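Local coordinates for protein AT-less polyketide synthase (Streptomyces platensis subsp. rosaceus, PDB 4TKT) that probably acts as a ketosynthase domain of the isomigrastatin polyketide synthase, catalysing the carbon-carbon bond formation that extends the growing chain, at residues G477-A482 / A601-P606. Residues are numbered along the deposited sequence; the frame is centred on the assembly and turned at random.
Sequences GRLRDA and ALPGYP
Arg478 NH2 points into the bend of 603-606, with Tyr605 O and Pro606 N near the edge of the guanidinium and Pro603 CB over one face. Gly604 O lies obliquely to the group and too poorly angled to count as a hydrogen bond; its very short separation from NH2 is doubtful. The side chain starts with CG anti to the carbonyl carbon (chi1 -55°), then bends at chi2 and chi3, which brings NE to 3.7 Å from Pro606 CB. An alanine here would probably leave the carbonyls of Gly604 and Tyr605 without their positive neighbour and open a gap beside the Pro606 ring. Helix 469-482 belongs to the RhiE-like linker domain; the loop returns across it toward the ketosynthase body, where Tyr605 N bonds Glu107, much as post-AT linkers wrap back in related synthases. Pro606 O is held by Arg471, an earlier residue of the same helix. One turn on from Arg478, Ala482 CB meets Pro603 CG at 3.6 Å, and the same CG lies 3.7 Å from Arg478 O. Deeper in, Leu479 CD1 comes up against Leu602 CD2 at 4.2 Å, the two side chains crossing at a slant, and both leucines also pack on Leu500 of helix 493-502.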
loop_
_atom_site.group_PDB
_atom_site.type_symbol
_atom_site.label_atom_id
_atom_site.label_comp_id
_atom_site.label_asym_id
_atom_site.label_seq_id
_atom_site.Cartn_x
_atom_site.Cartn_y
_atom_site.Cartn_z
ATOM N N GLY A 477 -15.480 -0.034 18.063
ATOM C CA GLY A 477 -14.370 -0.327 18.945
ATOM C C GLY A 477 -13.044 0.152 18.389
ATOM O O GLY A 477 -12.239 0.742 19.109
ATOM N N ARG A 478 -12.815 -0.096 17.103
ATOM C CA ARG A 478 -11.543 0.261 16.484
ATOM C C ARG A 478 -11.416 1.775 16.331
ATOM O O ARG A 478 -10.318 2.323 16.420
ATOM C CB ARG A 478 -11.388 -0.437 15.128
ATOM C CG ARG A 478 -11.532 -1.954 15.203
ATOM C CD ARG A 478 -10.536 -2.696 14.311
ATOM N NE ARG A 478 -10.821 -2.547 12.885
ATOM C CZ ARG A 478 -9.989 -1.991 12.009
ATOM N NH1 ARG A 478 -8.810 -1.531 12.409
ATOM N NH2 ARG A 478 -10.332 -1.898 10.732
ATOM N N LEU A 479 -12.541 2.448 16.108
ATOM C CA LEU A 479 -12.548 3.903 16.021
ATOM C C LEU A 479 -12.341 4.509 17.404
ATOM O O LEU A 479 -11.654 5.519 17.558
ATOM C CB LEU A 479 -13.856 4.406 15.411
ATOM C CG LEU A 479 -14.012 5.925 15.307
ATOM C CD1 LEU A 479 -12.890 6.522 14.479
ATOM C CD2 LEU A 479 -15.364 6.290 14.719
ATOM N N ARG A 480 -12.947 3.881 18.405
ATOM C CA ARG A 480 -12.780 4.300 19.789
ATOM C C ARG A 480 -11.318 4.215 20.206
ATOM O O ARG A 480 -10.793 5.121 20.853
ATOM C CB ARG A 480 -13.640 3.441 20.713
ATOM C CG ARG A 480 -13.326 3.592 22.187
ATOM C CD ARG A 480 -13.715 2.333 22.936
ATOM N NE ARG A 480 -12.978 1.176 22.437
ATOM C CZ ARG A 480 -13.325 -0.087 22.664
ATOM N NH1 ARG A 480 -14.406 -0.362 23.378
ATOM N NH2 ARG A 480 -12.592 -1.076 22.170
ATOM N N ASP A 481 -10.665 3.122 19.826
ATOM C CA ASP A 481 -9.267 2.907 20.176
ATOM C C ASP A 481 -8.364 3.907 19.467
ATOM O O ASP A 481 -7.352 4.346 20.017
ATOM C CB ASP A 481 -8.840 1.477 19.839
ATOM C CG ASP A 481 -9.566 0.439 20.674
ATOM O OD1 ASP A 481 -10.120 0.803 21.735
ATOM O OD2 ASP A 481 -9.577 -0.743 20.270
ATOM N N ALA A 482 -8.735 4.269 18.245
ATOM C CA ALA A 482 -7.965 5.236 17.477
ATOM C C ALA A 482 -8.072 6.635 18.077
ATOM O O ALA A 482 -7.077 7.352 18.175
ATOM C CB ALA A 482 -8.421 5.248 16.030
ATOM N N ALA A 601 -7.090 10.545 8.251
ATOM C CA ALA A 601 -6.865 9.108 8.259
ATOM C C ALA A 601 -7.589 8.455 9.429
ATOM O O ALA A 601 -7.275 8.712 10.589
ATOM C CB ALA A 601 -5.378 8.803 8.316
ATOM N N LEU A 602 -8.563 7.611 9.112
ATOM C CA LEU A 602 -9.315 6.882 10.124
ATOM C C LEU A 602 -9.223 5.387 9.842
ATOM O O LEU A 602 -8.940 4.991 8.712
ATOM C CB LEU A 602 -10.772 7.347 10.144
ATOM C CG LEU A 602 -10.978 8.801 10.569
ATOM C CD1 LEU A 602 -12.419 9.219 10.368
ATOM C CD2 LEU A 602 -10.568 8.989 12.018
ATOM N N PRO A 603 -9.441 4.551 10.870
ATOM C CA PRO A 603 -9.398 3.094 10.693
ATOM C C PRO A 603 -10.294 2.603 9.558
ATOM O O PRO A 603 -11.403 3.110 9.378
ATOM C CB PRO A 603 -9.894 2.566 12.040
ATOM C CG PRO A 603 -9.496 3.616 13.010
ATOM C CD PRO A 603 -9.627 4.926 12.284
ATOM N N GLY A 604 -9.799 1.627 8.801
ATOM C CA GLY A 604 -10.542 1.062 7.691
ATOM C C GLY A 604 -11.556 0.028 8.137
ATOM O O GLY A 604 -11.608 -0.329 9.313
ATOM N N TYR A 605 -12.362 -0.452 7.194
ATOM C CA TYR A 605 -13.386 -1.450 7.487
ATOM C C TYR A 605 -12.775 -2.722 8.068
ATOM O O TYR A 605 -11.761 -3.211 7.573
ATOM C CB TYR A 605 -14.188 -1.785 6.224
ATOM C CG TYR A 605 -15.343 -2.731 6.469
ATOM C CD1 TYR A 605 -15.169 -4.108 6.402
ATOM C CD2 TYR A 605 -16.610 -2.246 6.770
ATOM C CE1 TYR A 605 -16.221 -4.971 6.630
ATOM C CE2 TYR A 605 -17.668 -3.104 6.996
ATOM C CZ TYR A 605 -17.468 -4.464 6.926
ATOM O OH TYR A 605 -18.515 -5.326 7.153
ATOM N N PRO A 606 -13.399 -3.262 9.126
ATOM C CA PRO A 606 -12.955 -4.500 9.772
ATOM C C PRO A 606 -13.468 -5.741 9.046
ATOM O O PRO A 606 -14.510 -6.285 9.416
ATOM C CB PRO A 606 -13.562 -4.392 11.168
ATOM C CG PRO A 606 -14.830 -3.624 10.946
ATOM C CD PRO A 606 -14.562 -2.668 9.810
#